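Local coordinates for protein PfVFT1 (Plasmodium falciparum, PDB 5JKQ) that is of unconfirmed function but has the bi-lobed Venus flytrap architecture of solute-binding proteins and probably captures a small ligand between its lobes, at residues 174-185 with 265-276; 205-214 with 247-255. The protein carries 3 engineered substitutions. One frame throughout, in Å; residues are numbered along the deposited sequence.

Interaction 1. Residues 174-185 with 265-276; sequences IIKHSNKIMILK and INVFDSFLKTGH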
loop_
_atom_site.group_PDB
_atom_site.type_symbol
_atom_site.label_atom_id
_atom_site.label_comp_id
_atom_site.label_asym_id
_atom_site.label_seq_id
_atom_site.Cartn_x
_atom_site.Cartn_y
_atom_site.Cartn_z
ATOM N N ILE A 174 -1.866 -6.045 -2.429
ATOM C CA ILE A 174 -0.868 -6.987 -2.925
ATOM C C ILE A 174 0.414 -6.968 -2.098
ATOM O O ILE A 174 1.123 -7.973 -2.016
ATOM C CB ILE A 174 -0.504 -6.697 -4.400
ATOM C CG1 ILE A 174 -0.032 -5.249 -4.573
ATOM C CG2 ILE A 174 -1.702 -6.963 -5.301
ATOM C CD1 ILE A 174 0.773 -5.014 -5.840
ATOM N N ILE A 175 0.701 -5.817 -1.497
ATOM C CA ILE A 175 1.933 -5.614 -0.745
ATOM C C ILE A 175 1.623 -4.913 0.572
ATOM O O ILE A 175 0.880 -3.932 0.606
ATOM C CB ILE A 175 2.952 -4.791 -1.561
ATOM C CG1 ILE A 175 3.360 -5.565 -2.816
ATOM C CG2 ILE A 175 4.192 -4.471 -0.731
ATOM C CD1 ILE A 175 4.122 -4.743 -3.837
ATOM N N LYS A 176 2.197 -5.434 1.651
ATOM C CA LYS A 176 1.976 -4.898 2.989
ATOM C C LYS A 176 3.294 -4.589 3.690
ATOM O O LYS A 176 4.340 -5.135 3.336
ATOM C CB LYS A 176 1.178 -5.890 3.841
ATOM C CG LYS A 176 -0.049 -6.474 3.162
ATOM C CD LYS A 176 -0.775 -7.423 4.101
ATOM C CE LYS A 176 -1.830 -8.242 3.375
ATOM N NZ LYS A 176 -3.174 -8.095 3.996
ATOM N N HIS A 177 3.233 -3.702 4.679
ATOM C CA HIS A 177 4.308 -3.572 5.655
ATOM C C HIS A 177 3.691 -3.674 7.044
ATOM O O HIS A 177 2.507 -3.390 7.226
ATOM C CB HIS A 177 5.086 -2.262 5.470
ATOM C CG HIS A 177 4.378 -1.042 5.975
ATOM N ND1 HIS A 177 3.709 -0.172 5.141
ATOM C CD2 HIS A 177 4.269 -0.525 7.223
ATOM C CE1 HIS A 177 3.201 0.816 5.854
ATOM N NE2 HIS A 177 3.525 0.626 7.121
ATOM N N SER A 178 4.488 -4.105 8.015
ATOM C CA SER A 178 3.985 -4.347 9.361
ATOM C C SER A 178 4.211 -3.144 10.273
ATOM O O SER A 178 4.967 -2.232 9.942
ATOM C CB SER A 178 4.648 -5.589 9.956
ATOM O OG SER A 178 3.973 -6.004 11.131
ATOM N N ASN A 179 3.540 -3.157 11.420
ATOM C CA ASN A 179 3.668 -2.099 12.414
ATOM C C ASN A 179 4.287 -2.630 13.701
ATOM O O ASN A 179 3.715 -3.492 14.367
ATOM C CB ASN A 179 2.302 -1.474 12.701
ATOM C CG ASN A 179 1.713 -0.789 11.489
ATOM O OD1 ASN A 179 1.914 0.405 11.280
ATOM N ND2 ASN A 179 0.987 -1.546 10.676
ATOM N N LYS A 180 5.464 -2.116 14.039
ATOM C CA LYS A 180 6.160 -2.546 15.242
ATOM C C LYS A 180 5.750 -1.683 16.428
ATOM O O LYS A 180 5.331 -0.537 16.264
ATOM C CB LYS A 180 7.674 -2.493 15.030
ATOM C CG LYS A 180 8.130 -3.253 13.794
ATOM C CD LYS A 180 9.640 -3.282 13.680
ATOM C CE LYS A 180 10.087 -3.926 12.379
ATOM N NZ LYS A 180 9.581 -5.320 12.230
ATOM N N ILE A 181 5.855 -2.257 17.620
ATOM C CA ILE A 181 5.479 -1.571 18.849
ATOM C C ILE A 181 6.680 -1.519 19.777
ATOM O O ILE A 181 7.186 -2.560 20.194
ATOM C CB ILE A 181 4.299 -2.278 19.558
ATOM C CG1 ILE A 181 3.071 -2.298 18.644
ATOM C CG2 ILE A 181 3.961 -1.581 20.878
ATOM C CD1 ILE A 181 1.938 -3.166 19.147
HETATM N N MSE A 182 7.144 -0.314 20.090
HETATM C CA MSE A 182 8.220 -0.167 21.059
HETATM C C MSE A 182 7.661 0.280 22.405
HETATM O O MSE A 182 6.766 1.127 22.479
HETATM C CB MSE A 182 9.291 0.804 20.558
HETATM C CG MSE A 182 8.838 2.201 20.223
HETATM SE SE MSE A 182 10.409 3.287 19.784
HETATM C CE MSE A 182 11.187 3.405 21.563
ATOM N N ILE A 183 8.191 -0.318 23.466
ATOM C CA ILE A 183 7.675 -0.123 24.813
ATOM C C ILE A 183 8.786 -0.355 25.833
ATOM O O ILE A 183 9.737 -1.091 25.569
ATOM C CB ILE A 183 6.486 -1.080 25.093
ATOM C CG1 ILE A 183 5.876 -0.808 26.472
ATOM C CG2 ILE A 183 6.932 -2.538 24.962
ATOM C CD1 ILE A 183 4.578 -1.560 26.735
ATOM N N LEU A 184 8.671 0.285 26.992
ATOM C CA LEU A 184 9.637 0.093 28.066
ATOM C C LEU A 184 9.555 -1.332 28.607
ATOM O O LEU A 184 8.464 -1.848 28.850
ATOM C CB LEU A 184 9.390 1.100 29.188
ATOM C CG LEU A 184 9.616 2.565 28.813
ATOM C CD1 LEU A 184 8.951 3.489 29.820
ATOM C CD2 LEU A 184 11.105 2.859 28.719
ATOM N N LYS A 185 10.712 -1.962 28.788
ATOM C CA LYS A 185 10.774 -3.332 29.292
ATOM C C LYS A 185 10.139 -3.473 30.667
ATOM O O LYS A 185 9.653 -4.544 31.027
ATOM C CB LYS A 185 12.228 -3.811 29.363
ATOM C CG LYS A 185 12.761 -4.391 28.067
ATOM C CD LYS A 185 13.625 -5.618 28.319
ATOM C CE LYS A 185 13.925 -6.364 27.027
ATOM N NZ LYS A 185 14.936 -7.434 27.220
ATOM N N ILE A 265 14.422 -0.971 26.697
ATOM C CA ILE A 265 13.411 -0.863 25.653
ATOM C C ILE A 265 13.128 -2.216 25.021
ATOM O O ILE A 265 14.013 -3.065 24.894
ATOM C CB ILE A 265 13.845 0.158 24.568
ATOM C CG1 ILE A 265 13.577 1.588 25.056
ATOM C CG2 ILE A 265 13.131 -0.084 23.231
ATOM C CD1 ILE A 265 12.093 1.989 25.147
ATOM N N ASN A 266 11.866 -2.400 24.652
ATOM C CA ASN A 266 11.401 -3.601 23.982
ATOM C C ASN A 266 10.777 -3.233 22.650
ATOM O O ASN A 266 10.087 -2.222 22.554
ATOM C CB ASN A 266 10.386 -4.328 24.860
ATOM C CG ASN A 266 10.692 -5.798 25.013
ATOM O OD1 ASN A 266 10.750 -6.314 26.127
ATOM N ND2 ASN A 266 10.889 -6.485 23.895
ATOM N N VAL A 267 11.026 -4.040 21.624
ATOM C CA VAL A 267 10.375 -3.852 20.331
ATOM C C VAL A 267 9.938 -5.199 19.762
ATOM O O VAL A 267 10.756 -6.103 19.587
ATOM C CB VAL A 267 11.297 -3.147 19.314
ATOM C CG1 VAL A 267 10.499 -2.722 18.089
ATOM C CG2 VAL A 267 11.971 -1.932 19.937
ATOM N N PHE A 268 8.646 -5.324 19.478
ATOM C CA PHE A 268 8.099 -6.546 18.902
ATOM C C PHE A 268 7.167 -6.219 17.740
ATOM O O PHE A 268 6.566 -5.144 17.692
ATOM C CB PHE A 268 7.359 -7.363 19.969
ATOM C CG PHE A 268 6.226 -6.627 20.628
ATOM C CD1 PHE A 268 4.960 -6.630 20.065
ATOM C CD2 PHE A 268 6.424 -5.941 21.816
ATOM C CE1 PHE A 268 3.914 -5.958 20.669
ATOM C CE2 PHE A 268 5.381 -5.267 22.426
ATOM C CZ PHE A 268 4.124 -5.276 21.850
ATOM N N ASP A 269 7.064 -7.155 16.801
ATOM C CA ASP A 269 6.214 -6.991 15.630
ATOM C C ASP A 269 4.789 -7.428 15.960
ATOM O O ASP A 269 4.536 -8.606 16.215
ATOM C CB ASP A 269 6.768 -7.802 14.452
ATOM C CG ASP A 269 6.231 -7.336 13.108
ATOM O OD1 ASP A 269 5.129 -6.747 13.066
ATOM O OD2 ASP A 269 6.917 -7.562 12.091
ATOM N N SER A 270 3.864 -6.473 15.965
ATOM C CA SER A 270 2.460 -6.759 16.248
ATOM C C SER A 270 1.825 -7.596 15.144
ATOM O O SER A 270 0.799 -8.243 15.359
ATOM C CB SER A 270 1.669 -5.462 16.415
ATOM O OG SER A 270 1.596 -4.753 15.189
ATOM N N PHE A 271 2.440 -7.557 13.964
ATOM C CA PHE A 271 1.917 -8.200 12.759
ATOM C C PHE A 271 0.565 -7.613 12.352
ATOM O O PHE A 271 -0.169 -8.211 11.566
ATOM C CB PHE A 271 1.805 -9.717 12.957
ATOM C CG PHE A 271 3.129 -10.398 13.172
ATOM C CD1 PHE A 271 4.171 -10.197 12.285
ATOM C CD2 PHE A 271 3.331 -11.233 14.259
ATOM C CE1 PHE A 271 5.389 -10.818 12.471
ATOM C CE2 PHE A 271 4.551 -11.858 14.452
ATOM C CZ PHE A 271 5.581 -11.648 13.554
ATOM N N LEU A 272 0.246 -6.439 12.893
ATOM C CA LEU A 272 -0.878 -5.647 12.412
ATOM C C LEU A 272 -0.412 -4.903 11.169
ATOM O O LEU A 272 0.382 -3.966 11.261
ATOM C CB LEU A 272 -1.369 -4.675 13.487
ATOM C CG LEU A 272 -1.943 -5.319 14.753
ATOM C CD1 LEU A 272 -2.044 -4.296 15.876
ATOM C CD2 LEU A 272 -3.306 -5.950 14.476
ATOM N N LYS A 273 -0.897 -5.327 10.008
ATOM C CA LYS A 273 -0.327 -4.884 8.741
ATOM C C LYS A 273 -1.004 -3.650 8.160
ATOM O O LYS A 273 -2.170 -3.370 8.430
ATOM C CB LYS A 273 -0.393 -6.019 7.717
ATOM C CG LYS A 273 0.238 -7.318 8.191
ATOM C CD LYS A 273 1.659 -7.105 8.682
ATOM C CE LYS A 273 2.334 -8.421 9.035
ATOM N NZ LYS A 273 3.114 -8.975 7.897
ATOM N N THR A 274 -0.234 -2.919 7.359
ATOM C CA THR A 274 -0.738 -1.803 6.573
ATOM C C THR A 274 -0.605 -2.183 5.103
ATOM O O THR A 274 0.504 -2.343 4.595
ATOM C CB THR A 274 0.036 -0.499 6.869
ATOM O OG1 THR A 274 -0.121 -0.152 8.252
ATOM C CG2 THR A 274 -0.463 0.651 6.001
ATOM N N GLY A 275 -1.740 -2.346 4.429
ATOM C CA GLY A 275 -1.751 -2.792 3.047
ATOM C C GLY A 275 -1.559 -1.672 2.042
ATOM O O GLY A 275 -1.853 -0.511 2.322
ATOM N N HIS A 276 -1.051 -2.037 0.867
ATOM C CA HIS A 276 -0.914 -1.117 -0.259
ATOM C C HIS A 276 -1.638 -1.676 -1.477
ATOM O O HIS A 276 -1.528 -2.864 -1.772
ATOM C CB HIS A 276 0.557 -0.883 -0.597
ATOM C CG HIS A 276 1.366 -0.352 0.544
ATOM N ND1 HIS A 276 1.384 0.984 0.884
ATOM C CD2 HIS A 276 2.193 -0.974 1.416
ATOM C CE1 HIS A 276 2.182 1.160 1.922
ATOM N NE2 HIS A 276 2.686 -0.011 2.263
HETATM O O HOH W 1 1.840 1.653 9.022
#
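Ile181 lies over one face of the Phe268 ring, its CB 4.1 Å from the ring centroid and 27° off the normal, a CH-pi contact. CG of Phe268 sits between its backbone N and carbonyl carbon (chi1 59°), which swings the ring back across Ile181, while Ile183 CG2 meets the ring at its edge. On the other face of the sheet, the selenomethionine at Met182 brings CE near Ile265 CD1 and CB near Val267 CG2.

Paired backbone bonds at Ile181 with Phe268 and Ile183 with Asn266 fix an antiparallel register, the N-to-C directions of the two strand segments 158° apart. Two extra residues, Ser270 and Phe271, break that register, shaped by an Asx turn (Phe271 N to Asp269 OD1) and an ST turn (Leu272 N to Ser270 OG); it resumes at His177 with Thr274. Ser270 OG donates to Asn179 O at 2.6 Å, in the carbonyl plane. The Asn179 amide bridges the irregular stretch: ND2 donates to Leu272 O at 2.6 Å and to Thr274 OG1 at 3.0 Å, while OD1 accepts from Asn214 ND2 and from a water shared with His177 NE2 and Thr274 OG1. Thr274 CB covers one face of the His177 ring, and His177 ND1 shares a 3.1 Å hydrogen bond with His276 NE2. Lys180 NZ forms a salt bridge at 3.5 Å with Asp269 OD2.

His276 ND1 also bonds to Tyr150 O, and its ring meets Trp103 edge-to-face, consistent with a pair running between flytrap lobes. Helix 212-222 touches Asn179, Ile181 and Leu272, helix 236-244 packs on Met182 and Ile265, and strand 250-253 pairs with 175-184.

Interaction 2. Residues 205-214 with 247-255; sequences LKIACLTEAN and SHIIGVISG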
loop_
_atom_site.group_PDB
_atom_site.type_symbol
_atom_site.label_atom_id
_atom_site.label_comp_id
_atom_site.label_asym_id
_atom_site.label_seq_id
_atom_site.Cartn_x
_atom_site.Cartn_y
_atom_site.Cartn_z
ATOM N N LEU A 205 -4.428 6.106 29.031
ATOM C CA LEU A 205 -3.181 5.914 28.296
ATOM C C LEU A 205 -3.225 6.595 26.933
ATOM O O LEU A 205 -4.300 6.826 26.375
ATOM C CB LEU A 205 -2.892 4.423 28.122
ATOM C CG LEU A 205 -2.733 3.629 29.420
ATOM C CD1 LEU A 205 -2.620 2.146 29.120
ATOM C CD2 LEU A 205 -1.522 4.105 30.211
ATOM N N LYS A 206 -2.045 6.912 26.407
ATOM C CA LYS A 206 -1.918 7.585 25.118
ATOM C C LYS A 206 -0.858 6.885 24.274
ATOM O O LYS A 206 0.156 6.423 24.798
ATOM C CB LYS A 206 -1.561 9.061 25.316
ATOM C CG LYS A 206 -2.266 9.708 26.506
ATOM C CD LYS A 206 -2.123 11.226 26.507
ATOM C CE LYS A 206 -2.863 11.847 27.689
ATOM N NZ LYS A 206 -2.830 13.338 27.674
ATOM N N ILE A 207 -1.100 6.810 22.967
ATOM C CA ILE A 207 -0.219 6.086 22.054
ATOM C C ILE A 207 0.446 7.039 21.070
ATOM O O ILE A 207 -0.219 7.860 20.435
ATOM C CB ILE A 207 -1.001 4.988 21.292
ATOM C CG1 ILE A 207 -1.419 3.891 22.278
ATOM C CG2 ILE A 207 -0.163 4.397 20.151
ATOM C CD1 ILE A 207 -2.178 2.731 21.655
ATOM N N ALA A 208 1.767 6.922 20.954
ATOM C CA ALA A 208 2.538 7.727 20.012
ATOM C C ALA A 208 2.759 6.964 18.712
ATOM O O ALA A 208 3.046 5.767 18.725
ATOM C CB ALA A 208 3.868 8.126 20.623
ATOM N N CYS A 209 2.629 7.668 17.591
ATOM C CA CYS A 209 2.804 7.069 16.272
ATOM C C CYS A 209 3.549 8.022 15.340
ATOM O O CYS A 209 3.396 9.236 15.432
ATOM C CB CYS A 209 1.448 6.701 15.670
ATOM S SG CYS A 209 0.446 5.592 16.691
ATOM N N LEU A 210 4.355 7.469 14.442
ATOM C CA LEU A 210 5.127 8.290 13.518
ATOM C C LEU A 210 4.264 8.715 12.334
ATOM O O LEU A 210 4.476 9.777 11.751
ATOM C CB LEU A 210 6.368 7.537 13.035
ATOM C CG LEU A 210 7.278 8.280 12.054
ATOM C CD1 LEU A 210 7.726 9.622 12.615
ATOM C CD2 LEU A 210 8.486 7.426 11.709
ATOM N N THR A 211 3.290 7.875 11.992
ATOM C CA THR A 211 2.354 8.167 10.912
ATOM C C THR A 211 0.927 7.881 11.360
ATOM O O THR A 211 0.707 7.202 12.363
ATOM C CB THR A 211 2.652 7.333 9.651
ATOM O OG1 THR A 211 2.304 5.963 9.886
ATOM C CG2 THR A 211 4.124 7.429 9.265
ATOM N N GLU A 212 -0.039 8.399 10.610
ATOM C CA GLU A 212 -1.445 8.133 10.885
ATOM C C GLU A 212 -1.752 6.649 10.708
ATOM O O GLU A 212 -2.542 6.074 11.458
ATOM C CB GLU A 212 -2.338 8.973 9.968
ATOM C CG GLU A 212 -3.826 8.836 10.253
ATOM C CD GLU A 212 -4.674 9.751 9.387
ATOM O OE1 GLU A 212 -4.181 10.202 8.332
ATOM O OE2 GLU A 212 -5.833 10.020 9.763
ATOM N N ALA A 213 -1.118 6.034 9.714
ATOM C CA ALA A 213 -1.345 4.626 9.413
ATOM C C ALA A 213 -0.889 3.730 10.562
ATOM O O ALA A 213 -1.480 2.679 10.803
ATOM C CB ALA A 213 -0.632 4.239 8.130
ATOM N N ASN A 214 0.165 4.144 11.263
ATOM C CA ASN A 214 0.648 3.397 12.422
ATOM C C ASN A 214 -0.419 3.322 13.510
ATOM O O ASN A 214 -0.716 2.245 14.026
ATOM C CB ASN A 214 1.921 4.029 12.999
ATOM C CG ASN A 214 3.160 3.781 12.144
ATOM O OD1 ASN A 214 3.978 4.683 11.959
ATOM N ND2 ASN A 214 3.314 2.562 11.635
ATOM N N SER A 247 5.704 9.494 28.610
ATOM C CA SER A 247 4.487 10.252 28.320
ATOM C C SER A 247 3.485 9.410 27.528
ATOM O O SER A 247 2.272 9.584 27.659
ATOM C CB SER A 247 4.824 11.527 27.546
ATOM O OG SER A 247 5.433 11.229 26.301
ATOM N N HIS A 248 4.005 8.503 26.705
ATOM C CA HIS A 248 3.175 7.593 25.920
ATOM C C HIS A 248 3.565 6.147 26.213
ATOM O O HIS A 248 4.747 5.803 26.199
ATOM C CB HIS A 248 3.317 7.891 24.426
ATOM C CG HIS A 248 2.886 9.274 24.043
ATOM N ND1 HIS A 248 3.488 10.407 24.546
ATOM C CD2 HIS A 248 1.910 9.705 23.210
ATOM C CE1 HIS A 248 2.905 11.477 24.036
ATOM N NE2 HIS A 248 1.944 11.078 23.221
ATOM N N ILE A 249 2.568 5.308 26.475
ATOM C CA ILE A 249 2.813 3.939 26.921
ATOM C C ILE A 249 3.551 3.113 25.868
ATOM O O ILE A 249 4.373 2.262 26.208
ATOM C CB ILE A 249 1.488 3.230 27.297
ATOM C CG1 ILE A 249 1.761 1.864 27.940
ATOM C CG2 ILE A 249 0.571 3.090 26.078
ATOM C CD1 ILE A 249 2.479 1.938 29.285
ATOM N N ILE A 250 3.258 3.364 24.595
ATOM C CA ILE A 250 3.951 2.684 23.505
ATOM C C ILE A 250 4.224 3.632 22.348
ATOM O O ILE A 250 3.632 4.709 22.251
ATOM C CB ILE A 250 3.149 1.470 22.966
ATOM C CG1 ILE A 250 1.814 1.917 22.354
ATOM C CG2 ILE A 250 2.926 0.449 24.073
ATOM C CD1 ILE A 250 1.135 0.844 21.534
ATOM N N GLY A 251 5.131 3.209 21.478
ATOM C CA GLY A 251 5.406 3.902 20.236
ATOM C C GLY A 251 5.177 2.947 19.081
ATOM O O GLY A 251 5.723 1.842 19.067
ATOM N N VAL A 252 4.352 3.364 18.125
ATOM C CA VAL A 252 4.060 2.556 16.948
ATOM C C VAL A 252 4.867 3.072 15.764
ATOM O O VAL A 252 4.819 4.259 15.439
ATOM C CB VAL A 252 2.563 2.576 16.589
ATOM C CG1 VAL A 252 2.259 1.523 15.532
ATOM C CG2 VAL A 252 1.708 2.346 17.830
ATOM N N ILE A 253 5.603 2.174 15.119
ATOM C CA ILE A 253 6.498 2.566 14.042
ATOM C C ILE A 253 6.803 1.375 13.133
ATOM O O ILE A 253 6.823 0.230 13.583
ATOM C CB ILE A 253 7.804 3.169 14.616
ATOM C CG1 ILE A 253 8.593 3.887 13.521
ATOM C CG2 ILE A 253 8.646 2.096 15.319
ATOM C CD1 ILE A 253 9.532 4.944 14.059
ATOM N N SER A 254 7.027 1.651 11.853
ATOM C CA SER A 254 7.215 0.598 10.859
ATOM C C SER A 254 8.657 0.096 10.782
ATOM O O SER A 254 8.913 -0.972 10.226
ATOM C CB SER A 254 6.778 1.098 9.480
ATOM O OG SER A 254 5.451 1.593 9.518
ATOM N N GLY A 255 9.594 0.862 11.333
ATOM C CA GLY A 255 10.998 0.496 11.272
ATOM C C GLY A 255 11.835 1.030 12.417
ATOM O O GLY A 255 11.447 1.979 13.099
HETATM O O HOH W 2 0.133 7.221 28.210
#
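The CG2 methyls of Ile207 and Val252 touch at 3.6 Å, and Ile250 lies alongside Ile207, pointing the same way, with the two CG1 atoms 3.8 Å apart. With chi1 at 63°, Ile250 CG1 is tucked in over its own backbone, against Ile207. Cys209 SG packs on the same valine, 3.7 Å from Val252 CG2. On the opposite face of the sheet, Ala208 CB rests 3.6 Å from His248 CD2. Just past the end of strand 206-209, Leu210 CD2 meets CD1 of Ile253, the last residue of strand 250-253.

Backbone bonds set a parallel pairing, the strand axes 4.7 Å apart and inclined at 31°. Ile249 N donates to Lys206 O, Ala208 N to Ile250 O, and Val252 N to Ala208 O at 2.8 Å; the next bond, from Leu210 N to Val252 O, is weak. A water accepts from Lys206 N and donates to Ser247 O.

Among polar side chains, Asn214 ND2 donates to Ser254 OG at 3.2 Å with the hydroxyl near the amide plane, and also to Asn179 OD1. Asn214 N is capped by Thr211 OG1, the pair forming a capping box at the start of helix 212-222.

The Cys209-Cys215 disulfide staples strand 206-209 to helix 212-222, whose Leu218 touches Ile207, Ile250 and Val252. Parallel strands 206-209, 227-229 and 250-253 alternate with helices 212-222 and 236-244, as in alpha/beta lobes of solute-binding proteins; helix 192-201 packs on Leu205, Ile249 and Ile250, while strands 227-229 and 175-184 flank the pair.

From the N terminus the chain first reaches 174-185, whose partner 265-276 follows only after 79 intervening residues; interaction 1 closes that long loop. Both segments of interaction 2 fall within it, 205-214 and 247-255 closing a shorter loop of 32 residues, so the two contacts nest without crossing. Their centres lie 10 Å apart, and strand 250-253 borders strand 175-184, placing both contacts in one mixed sheet. Lys180 N to Ile253 O, 2.7 Å, is a probable hydrogen bond between the adjoining strands. Interaction 2 thus joins two of the parallel strands of one lobe, while interaction 1 carries the long antiparallel pair from that lobe toward the other.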